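Local structure of putative PII-like nitrogen regulatory protein (Shewanella baltica, 3CE8) at residues 25-30 against 109-114; 30-35 against 75-80; 49-54 against 79-84. The protein is of unknown function but is probably a trimeric relative of the PII nitrogen regulatory proteins, which sense and signal nitrogen status. All coordinates share one frame; numbering follows the deposited sequence.

Contact 1 of 3, residues 25-30 against 109-114; sequences LLVLIA and WIMPIY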
loop_
_atom_site.group_PDB
_atom_site.type_symbol
_atom_site.label_atom_id
_atom_site.label_comp_id
_atom_site.label_asym_id
_atom_site.label_seq_id
_atom_site.Cartn_x
_atom_site.Cartn_y
_atom_site.Cartn_z
ATOM N N LEU A 25 -7.336 -0.409 7.557
ATOM C CA LEU A 25 -7.070 -1.219 6.375
ATOM C C LEU A 25 -6.440 -2.570 6.692
ATOM O O LEU A 25 -5.398 -2.626 7.291
ATOM C CB LEU A 25 -6.134 -0.424 5.438
ATOM C CG LEU A 25 -5.902 -0.965 4.034
ATOM C CD1 LEU A 25 -7.213 -0.841 3.260
ATOM C CD2 LEU A 25 -4.711 -0.254 3.323
ATOM N N LEU A 26 -7.093 -3.652 6.322
ATOM C CA LEU A 26 -6.475 -4.974 6.460
ATOM C C LEU A 26 -5.764 -5.305 5.183
ATOM O O LEU A 26 -6.335 -5.202 4.104
ATOM C CB LEU A 26 -7.505 -6.078 6.726
ATOM C CG LEU A 26 -6.992 -7.520 6.709
ATOM C CD1 LEU A 26 -6.042 -7.829 7.863
ATOM C CD2 LEU A 26 -8.219 -8.382 6.797
ATOM N N VAL A 27 -4.488 -5.615 5.320
ATOM C CA VAL A 27 -3.665 -6.065 4.183
ATOM C C VAL A 27 -3.308 -7.501 4.468
ATOM O O VAL A 27 -2.817 -7.861 5.549
ATOM C CB VAL A 27 -2.372 -5.267 3.972
ATOM C CG1 VAL A 27 -1.591 -5.884 2.805
ATOM C CG2 VAL A 27 -2.700 -3.791 3.729
ATOM N N LEU A 28 -3.592 -8.313 3.468
ATOM C CA LEU A 28 -3.483 -9.784 3.550
ATOM C C LEU A 28 -2.752 -10.340 2.340
ATOM O O LEU A 28 -3.126 -10.057 1.208
ATOM C CB LEU A 28 -4.917 -10.341 3.633
ATOM C CG LEU A 28 -5.149 -11.842 3.572
ATOM C CD1 LEU A 28 -4.602 -12.564 4.805
ATOM C CD2 LEU A 28 -6.641 -12.059 3.429
ATOM N N ILE A 29 -1.672 -11.076 2.599
ATOM C CA ILE A 29 -0.852 -11.684 1.539
ATOM C C ILE A 29 -1.217 -13.155 1.479
ATOM O O ILE A 29 -0.733 -13.965 2.265
ATOM C CB ILE A 29 0.666 -11.488 1.775
ATOM C CG1 ILE A 29 0.969 -10.006 2.006
ATOM C CG2 ILE A 29 1.476 -12.005 0.618
ATOM C CD1 ILE A 29 0.332 -9.113 0.978
ATOM N N ALA A 30 -2.081 -13.452 0.513
ATOM C CA ALA A 30 -2.701 -14.753 0.298
ATOM C C ALA A 30 -2.111 -15.509 -0.856
ATOM O O ALA A 30 -1.705 -14.964 -1.886
ATOM C CB ALA A 30 -4.202 -14.573 0.065
ATOM N N TRP A 109 -1.475 -7.617 7.949
ATOM C CA TRP A 109 -1.263 -6.447 8.785
ATOM C C TRP A 109 -2.405 -5.466 8.644
ATOM O O TRP A 109 -3.163 -5.524 7.712
ATOM C CB TRP A 109 0.119 -5.806 8.625
ATOM C CG TRP A 109 0.439 -5.348 7.296
ATOM C CD1 TRP A 109 0.250 -4.101 6.783
ATOM C CD2 TRP A 109 1.061 -6.124 6.267
ATOM N NE1 TRP A 109 0.700 -4.056 5.458
ATOM C CE2 TRP A 109 1.188 -5.287 5.120
ATOM C CE3 TRP A 109 1.506 -7.455 6.192
ATOM C CZ2 TRP A 109 1.736 -5.730 3.927
ATOM C CZ3 TRP A 109 2.062 -7.902 4.989
ATOM C CH2 TRP A 109 2.170 -7.033 3.875
ATOM N N ILE A 110 -2.580 -4.662 9.686
ATOM C CA ILE A 110 -3.688 -3.700 9.792
ATOM C C ILE A 110 -3.087 -2.353 10.014
ATOM O O ILE A 110 -2.199 -2.170 10.849
ATOM C CB ILE A 110 -4.673 -4.036 10.972
ATOM C CG1 ILE A 110 -5.229 -5.480 10.830
ATOM C CG2 ILE A 110 -5.788 -3.014 11.002
ATOM C CD1 ILE A 110 -6.231 -5.870 11.865
HETATM N N MSE A 111 -3.535 -1.410 9.207
HETATM C CA MSE A 111 -2.980 -0.059 9.238
HETATM C C MSE A 111 -4.050 0.943 9.492
HETATM O O MSE A 111 -5.191 0.755 9.099
HETATM C CB MSE A 111 -2.345 0.274 7.902
HETATM C CG MSE A 111 -1.511 -0.874 7.410
HETATM SE SE MSE A 111 -0.534 -0.506 5.811
HETATM C CE MSE A 111 0.690 0.742 6.566
ATOM N N PRO A 112 -3.673 2.025 10.144
ATOM C CA PRO A 112 -4.638 3.041 10.395
ATOM C C PRO A 112 -4.868 3.899 9.185
ATOM O O PRO A 112 -3.974 4.078 8.327
ATOM C CB PRO A 112 -3.990 3.856 11.506
ATOM C CG PRO A 112 -2.546 3.695 11.286
ATOM C CD PRO A 112 -2.343 2.363 10.666
ATOM N N ILE A 113 -6.105 4.385 9.147
ATOM C CA ILE A 113 -6.646 5.305 8.134
ATOM C C ILE A 113 -7.093 6.570 8.823
ATOM O O ILE A 113 -7.863 6.513 9.762
ATOM C CB ILE A 113 -7.901 4.749 7.475
ATOM C CG1 ILE A 113 -7.558 3.525 6.647
ATOM C CG2 ILE A 113 -8.559 5.831 6.624
ATOM C CD1 ILE A 113 -6.271 3.684 5.924
ATOM N N TYR A 114 -6.633 7.713 8.353
ATOM C CA TYR A 114 -7.046 8.974 8.984
ATOM C C TYR A 114 -8.428 9.314 8.509
ATOM O O TYR A 114 -9.283 9.794 9.226
ATOM C CB TYR A 114 -6.230 10.151 8.525
ATOM C CG TYR A 114 -4.962 10.430 9.259
ATOM C CD1 TYR A 114 -4.808 10.092 10.595
ATOM C CD2 TYR A 114 -3.975 11.191 8.655
ATOM C CE1 TYR A 114 -3.631 10.440 11.293
ATOM C CE2 TYR A 114 -2.816 11.549 9.324
ATOM C CZ TYR A 114 -2.644 11.192 10.636
ATOM O OH TYR A 114 -1.444 11.594 11.219
#
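Val27 N donates to Trp109 O over 2.7 Å, nearly straight at 173°, and the same oxygen also meets the CA-H of Leu26. In this ferredoxin-like sheet, ordered 2-3-1-4, the bond joins the first strand to antiparallel strand 106-112, outermost within the chain. Trp109 N returns a bond to Val27 O, and a second reciprocal pair links Leu25 with Met111, Leu25 N reaching Met111 O at 2.9 Å. On the face that carries Leu26 and Ile110, CD1 of Leu26 packs on CG1 of Ile110 at 3.9 Å, and helix 90-100 lies over both residues.

On the other face, with Leu25, Val27 and Met111, lies the Trp109 indole. Its CG sits in the crowded position between backbone N and carbonyl carbon (chi1 60°), which folds the ring back across the neighbouring strand. Val27 CB lies over the five-membered ring, 3.8 Å from its centroid, in a CH-pi contact, while Val27 CG1 approaches CZ2 of Trp109 to 3.5 Å. Farther along, Ile29 CG1 meets CH2 of Trp109 obliquely. Trp109 and Ile110 also pair with a strand of the second subunit, so the sheet continues there. Trp109 NE1, buried without a polar partner, faces Val27 CB at 3.6 Å.

Contact 2 of 3, residues 30-35 against 75-80; sequences AQNDIK and YREFCK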
loop_
_atom_site.group_PDB
_atom_site.type_symbol
_atom_site.label_atom_id
_atom_site.label_comp_id
_atom_site.label_asym_id
_atom_site.label_seq_id
_atom_site.Cartn_x
_atom_site.Cartn_y
_atom_site.Cartn_z
ATOM N N ALA A 30 -2.081 -13.452 0.513
ATOM C CA ALA A 30 -2.701 -14.753 0.298
ATOM C C ALA A 30 -2.111 -15.509 -0.856
ATOM O O ALA A 30 -1.705 -14.964 -1.886
ATOM C CB ALA A 30 -4.202 -14.573 0.065
ATOM N N GLN A 31 -2.122 -16.811 -0.691
ATOM C CA GLN A 31 -1.586 -17.693 -1.724
ATOM C C GLN A 31 -2.615 -17.733 -2.827
ATOM O O GLN A 31 -3.794 -17.578 -2.583
ATOM C CB GLN A 31 -1.279 -19.068 -1.149
ATOM C CG GLN A 31 -0.732 -18.968 0.287
ATOM C CD GLN A 31 -0.034 -20.217 0.731
ATOM O OE1 GLN A 31 0.796 -20.763 -0.004
ATOM N NE2 GLN A 31 -0.332 -20.668 1.956
ATOM N N ASN A 32 -2.147 -17.893 -4.048
ATOM C CA ASN A 32 -3.027 -17.834 -5.229
ATOM C C ASN A 32 -4.157 -18.850 -5.252
ATOM O O ASN A 32 -5.196 -18.602 -5.853
ATOM C CB ASN A 32 -2.228 -17.880 -6.546
ATOM C CG ASN A 32 -1.498 -16.550 -6.836
ATOM O OD1 ASN A 32 -1.935 -15.469 -6.415
ATOM N ND2 ASN A 32 -0.397 -16.631 -7.576
ATOM N N ASP A 33 -3.978 -19.952 -4.541
ATOM C CA ASP A 33 -4.986 -21.029 -4.528
ATOM C C ASP A 33 -6.234 -20.750 -3.659
ATOM O O ASP A 33 -7.338 -21.215 -3.973
ATOM C CB ASP A 33 -4.359 -22.406 -4.225
ATOM C CG ASP A 33 -3.643 -22.459 -2.892
ATOM O OD1 ASP A 33 -3.819 -21.527 -2.075
ATOM O OD2 ASP A 33 -2.905 -23.444 -2.665
ATOM N N ILE A 34 -6.072 -19.965 -2.602
ATOM C CA ILE A 34 -7.217 -19.656 -1.703
ATOM C C ILE A 34 -7.790 -18.293 -2.034
ATOM O O ILE A 34 -8.631 -17.760 -1.316
ATOM C CB ILE A 34 -6.890 -19.702 -0.180
ATOM C CG1 ILE A 34 -5.758 -18.725 0.162
ATOM C CG2 ILE A 34 -6.589 -21.108 0.257
ATOM C CD1 ILE A 34 -5.545 -18.486 1.662
ATOM N N LYS A 35 -7.332 -17.768 -3.158
ATOM C CA LYS A 35 -7.725 -16.432 -3.654
ATOM C C LYS A 35 -9.246 -16.281 -3.816
ATOM O O LYS A 35 -9.867 -15.317 -3.338
ATOM C CB LYS A 35 -6.986 -16.129 -4.984
ATOM C CG LYS A 35 -7.469 -14.883 -5.757
ATOM C CD LYS A 35 -6.454 -14.373 -6.829
ATOM C CE LYS A 35 -6.288 -15.298 -8.037
ATOM N NZ LYS A 35 -5.238 -14.797 -8.986
ATOM N N TYR A 75 11.195 -17.558 -2.319
ATOM C CA TYR A 75 10.229 -16.567 -2.811
ATOM C C TYR A 75 9.202 -17.084 -3.816
ATOM O O TYR A 75 9.316 -18.179 -4.377
ATOM C CB TYR A 75 10.983 -15.425 -3.475
ATOM C CG TYR A 75 11.314 -15.738 -4.906
ATOM C CD1 TYR A 75 10.312 -15.728 -5.863
ATOM C CD2 TYR A 75 12.618 -16.064 -5.293
ATOM C CE1 TYR A 75 10.604 -16.018 -7.177
ATOM C CE2 TYR A 75 12.925 -16.357 -6.591
ATOM C CZ TYR A 75 11.925 -16.336 -7.536
ATOM O OH TYR A 75 12.270 -16.641 -8.840
ATOM N N ARG A 76 8.242 -16.220 -4.090
ATOM C CA ARG A 76 7.095 -16.565 -4.932
ATOM C C ARG A 76 6.059 -15.455 -5.125
ATOM O O ARG A 76 6.195 -14.347 -4.626
ATOM C CB ARG A 76 6.413 -17.820 -4.357
ATOM C CG ARG A 76 4.863 -17.890 -4.462
ATOM C CD ARG A 76 4.244 -19.336 -4.308
ATOM N NE ARG A 76 4.352 -19.941 -2.969
ATOM C CZ ARG A 76 5.258 -19.621 -2.039
ATOM N NH1 ARG A 76 6.213 -18.727 -2.280
ATOM N NH2 ARG A 76 5.237 -20.234 -0.861
ATOM N N GLU A 77 4.995 -15.806 -5.829
ATOM C CA GLU A 77 3.920 -14.874 -6.206
ATOM C C GLU A 77 2.622 -15.074 -5.433
ATOM O O GLU A 77 2.088 -16.176 -5.314
ATOM C CB GLU A 77 3.625 -14.988 -7.711
ATOM C CG GLU A 77 2.662 -13.931 -8.268
ATOM C CD GLU A 77 3.374 -12.615 -8.636
ATOM O OE1 GLU A 77 4.602 -12.654 -8.891
ATOM O OE2 GLU A 77 2.711 -11.550 -8.699
ATOM N N PHE A 78 2.122 -13.961 -4.922
ATOM C CA PHE A 78 0.892 -13.940 -4.125
ATOM C C PHE A 78 -0.108 -12.915 -4.579
ATOM O O PHE A 78 0.117 -12.038 -5.401
ATOM C CB PHE A 78 1.163 -13.621 -2.640
ATOM C CG PHE A 78 2.205 -14.488 -1.997
ATOM C CD1 PHE A 78 3.549 -14.186 -2.128
ATOM C CD2 PHE A 78 1.845 -15.569 -1.231
ATOM C CE1 PHE A 78 4.517 -14.960 -1.536
ATOM C CE2 PHE A 78 2.813 -16.357 -0.633
ATOM C CZ PHE A 78 4.144 -16.048 -0.788
ATOM N N CYS A 79 -1.216 -13.019 -3.907
ATOM C CA CYS A 79 -2.320 -12.144 -4.126
ATOM C C CYS A 79 -2.433 -11.253 -2.904
ATOM O O CYS A 79 -2.509 -11.722 -1.785
ATOM C CB CYS A 79 -3.583 -12.975 -4.354
ATOM S SG CYS A 79 -5.063 -11.992 -4.712
ATOM N N LYS A 80 -2.411 -9.955 -3.142
ATOM C CA LYS A 80 -2.498 -8.974 -2.081
ATOM C C LYS A 80 -3.839 -8.270 -2.111
ATOM O O LYS A 80 -4.206 -7.524 -3.047
ATOM C CB LYS A 80 -1.352 -7.964 -2.183
ATOM C CG LYS A 80 -1.307 -6.845 -1.131
ATOM C CD LYS A 80 -0.314 -5.763 -1.600
ATOM C CE LYS A 80 -0.177 -4.551 -0.715
ATOM N NZ LYS A 80 0.674 -3.491 -1.363
#
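Ala30 and Cys79 form an antiparallel hydrogen-bonded pair near the end of strand 23-31: Ala30 N reaches Cys79 O at 2.9 Å and Cys79 N reaches Ala30 O at 2.8 Å, the latter bond nearly straight at 171°. Here a strand leaves the sheet for its helix, and side chains from the turn take over from the backbone ladder.

Ala30 O is also approached by carbon, for Phe78 CB lies 3.3 Å from it and the phenyl ring turns its edge toward the same carbonyl. One face of that ring carries CG of Arg76, and the guanidinium of Arg76 in turn has CZ of Phe78 above its plane, so the two side chains fold together along their own strand.

Asn32 lays its carboxamide across the opposite backbone. OD1 touches Cys79 CB at 3.6 Å, while ND2 comes within 3.4 Å of Glu77 O at an angle too poor for a hydrogen bond. With an alanine here the amide would be gone, and the backbone between Glu77 and Cys79 would probably lose its cover on this side, opening a gap beside Cys79 CB. Lys35, the first residue of helix 35-42, closes the turn from its far end: its chain runs out extended through chi1 and chi2 (170° and 163°), laying CD against Cys79 SG at 3.5 Å.

Ile34 occupies the N-cap position of that helix and packs on Cys101 and Cys106. The Phe78 side chain touches Ile29 of strand 23-31 and Ile56 of strand 50-60. The backbone of Arg76, Phe78 and Lys80 bonds to strand 50-60, which makes strand 74-86 an inner strand of the sheet.

Contact 3 of 3, residues 49-54 against 79-84; sequences SGFSLG and CKFEIM. With EDO (1,2-ethanediol), chain E.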
loop_
_atom_site.group_PDB
_atom_site.type_symbol
_atom_site.label_atom_id
_atom_site.label_comp_id
_atom_site.label_asym_id
_atom_site.label_seq_id
_atom_site.Cartn_x
_atom_site.Cartn_y
_atom_site.Cartn_z
ATOM N N SER A 49 -17.748 -2.590 2.228
ATOM C CA SER A 49 -18.382 -1.816 1.128
ATOM C C SER A 49 -17.715 -2.120 -0.205
ATOM O O SER A 49 -18.227 -1.776 -1.276
ATOM C CB SER A 49 -18.316 -0.303 1.413
ATOM O OG SER A 49 -16.955 0.099 1.661
ATOM N N GLY A 50 -16.597 -2.814 -0.099
ATOM C CA GLY A 50 -15.771 -3.190 -1.241
ATOM C C GLY A 50 -14.360 -3.492 -0.771
ATOM O O GLY A 50 -14.019 -3.259 0.382
ATOM N N PHE A 51 -13.568 -4.076 -1.666
ATOM C CA PHE A 51 -12.124 -4.396 -1.421
ATOM C C PHE A 51 -11.340 -4.422 -2.703
ATOM O O PHE A 51 -11.905 -4.413 -3.786
ATOM C CB PHE A 51 -11.914 -5.728 -0.696
ATOM C CG PHE A 51 -12.507 -6.916 -1.409
ATOM C CD1 PHE A 51 -13.846 -7.236 -1.254
ATOM C CD2 PHE A 51 -11.725 -7.710 -2.237
ATOM C CE1 PHE A 51 -14.390 -8.306 -1.928
ATOM C CE2 PHE A 51 -12.269 -8.789 -2.909
ATOM C CZ PHE A 51 -13.596 -9.090 -2.751
ATOM N N SER A 52 -10.027 -4.469 -2.554
ATOM C CA SER A 52 -9.155 -4.513 -3.723
ATOM C C SER A 52 -8.168 -5.634 -3.627
ATOM O O SER A 52 -7.858 -6.135 -2.560
ATOM C CB SER A 52 -8.375 -3.215 -3.910
ATOM O OG SER A 52 -7.151 -3.229 -3.191
ATOM N N LEU A 53 -7.675 -6.031 -4.777
ATOM C CA LEU A 53 -6.662 -7.086 -4.824
ATOM C C LEU A 53 -5.712 -6.948 -5.988
ATOM O O LEU A 53 -6.078 -6.586 -7.082
ATOM C CB LEU A 53 -7.309 -8.462 -4.840
ATOM C CG LEU A 53 -7.991 -8.968 -6.077
ATOM C CD1 LEU A 53 -6.917 -9.550 -6.951
ATOM C CD2 LEU A 53 -8.977 -10.041 -5.690
ATOM N N GLY A 54 -4.457 -7.192 -5.690
ATOM C CA GLY A 54 -3.425 -7.131 -6.697
ATOM C C GLY A 54 -2.367 -8.193 -6.532
ATOM O O GLY A 54 -2.196 -8.768 -5.469
ATOM N N CYS A 79 -1.216 -13.019 -3.907
ATOM C CA CYS A 79 -2.320 -12.144 -4.126
ATOM C C CYS A 79 -2.433 -11.253 -2.904
ATOM O O CYS A 79 -2.509 -11.722 -1.785
ATOM C CB CYS A 79 -3.583 -12.975 -4.354
ATOM S SG CYS A 79 -5.063 -11.992 -4.712
ATOM N N LYS A 80 -2.411 -9.955 -3.142
ATOM C CA LYS A 80 -2.498 -8.974 -2.081
ATOM C C LYS A 80 -3.839 -8.270 -2.111
ATOM O O LYS A 80 -4.206 -7.524 -3.047
ATOM C CB LYS A 80 -1.352 -7.964 -2.183
ATOM C CG LYS A 80 -1.307 -6.845 -1.131
ATOM C CD LYS A 80 -0.314 -5.763 -1.600
ATOM C CE LYS A 80 -0.177 -4.551 -0.715
ATOM N NZ LYS A 80 0.674 -3.491 -1.363
ATOM N N PHE A 81 -4.536 -8.543 -1.019
ATOM C CA PHE A 81 -5.850 -8.005 -0.733
ATOM C C PHE A 81 -5.720 -6.836 0.207
ATOM O O PHE A 81 -4.922 -6.851 1.138
ATOM C CB PHE A 81 -6.736 -9.039 -0.011
ATOM C CG PHE A 81 -7.250 -10.177 -0.897
ATOM C CD1 PHE A 81 -6.513 -11.336 -1.070
ATOM C CD2 PHE A 81 -8.497 -10.094 -1.508
ATOM C CE1 PHE A 81 -6.998 -12.357 -1.852
ATOM C CE2 PHE A 81 -8.970 -11.111 -2.303
ATOM C CZ PHE A 81 -8.234 -12.241 -2.471
ATOM N N GLU A 82 -6.521 -5.824 -0.061
ATOM C CA GLU A 82 -6.648 -4.672 0.826
ATOM C C GLU A 82 -8.122 -4.458 1.092
ATOM O O GLU A 82 -8.928 -4.295 0.162
ATOM C CB GLU A 82 -5.984 -3.427 0.243
ATOM C CG GLU A 82 -4.481 -3.574 0.163
ATOM C CD GLU A 82 -3.741 -2.288 -0.148
ATOM O OE1 GLU A 82 -4.348 -1.227 -0.401
ATOM O OE2 GLU A 82 -2.512 -2.343 -0.103
ATOM N N ILE A 83 -8.439 -4.504 2.383
ATOM C CA ILE A 83 -9.804 -4.465 2.888
ATOM C C ILE A 83 -10.054 -3.446 3.996
ATOM O O ILE A 83 -9.697 -3.607 5.158
ATOM C CB ILE A 83 -10.195 -5.863 3.417
ATOM C CG1 ILE A 83 -9.844 -6.920 2.364
ATOM C CG2 ILE A 83 -11.687 -5.941 3.833
ATOM C CD1 ILE A 83 -9.441 -8.190 2.988
HETATM N N MSE A 84 -10.676 -2.373 3.568
HETATM C CA MSE A 84 -11.088 -1.298 4.451
HETATM C C MSE A 84 -12.292 -1.832 5.209
HETATM O O MSE A 84 -13.208 -2.431 4.626
HETATM C CB MSE A 84 -11.470 -0.026 3.681
HETATM C CG MSE A 84 -11.769 1.147 4.590
HETATM SE SE MSE A 84 -10.133 1.853 5.314
HETATM C CE MSE A 84 -9.220 2.211 3.643
HETATM C C1 EDO E . -10.065 -0.938 -0.075
HETATM O O1 EDO E . -9.595 -1.592 -1.258
HETATM C C2 EDO E . -11.531 -0.561 -0.194
HETATM O O2 EDO E . -12.095 -1.535 0.661
HETATM O O HOH W 1 -15.140 -1.580 2.718
#
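Ser52 with Glu82 and Gly54 with Lys80 are hydrogen-bonded pairs between strand 50-60, outermost within the chain, and strand 74-86, the antiparallel beta2-beta3 pairing of the ferredoxin-like fold. Ser52 N to Glu82 O (2.9 Å, 174°) is nearly straight, and Lys80 N to Gly54 O is shortest at 2.6 Å. Between the pairs, the CA-H groups of Leu53 and Phe81 point at Lys80 O and Ser52 O.

Apolar packing falls on the face under helix 35-42. With CG between backbone N and carbonyl carbon (chi1 74°), Leu53 runs alongside Phe81: its CB stands over the ring in a CH-pi contact and its CD2 touches Phe81 CE2 at 3.6 Å. Phe51 CD2 lies at the edge of the Phe81 ring, and Leu53 CD1 reaches Cys79 SG at 3.8 Å. Gly50 to Leu53 also pair with the third subunit.

On the face of Ser52 and Glu82, Lys80 NZ and Glu82 OE2 of the same strand make a long 3.6 Å salt bridge. Solvent bridges the strands from Ser52 onward: water joins Gly50 O to Met84 O, and an ethanediol, probably from crystallisation, donates from O1 to Glu82 O (3.1 Å) and from O2 to Gly50 O (2.6 Å).

The three contacts span a single four-stranded antiparallel sheet from edge to edge. Contact 1 joins strand 106-112 to strand 23-31, contact 2 joins strand 23-31 to strand 74-86, and contact 3 joins strand 74-86 to strand 50-60. Contacts 1 and 2 share Ala30, contacts 2 and 3 share Cys79 and Lys80, and their centres lie about 16 and 13 Å apart; contacts 1 and 3 are about 9 Å apart. Along the chain, contacts 2 and 3 are nested inside the loop closed by contact 1. Since strand 106-112 pairs with the second subunit and strand 50-60 with the third, the sheet runs on from one subunit into the next.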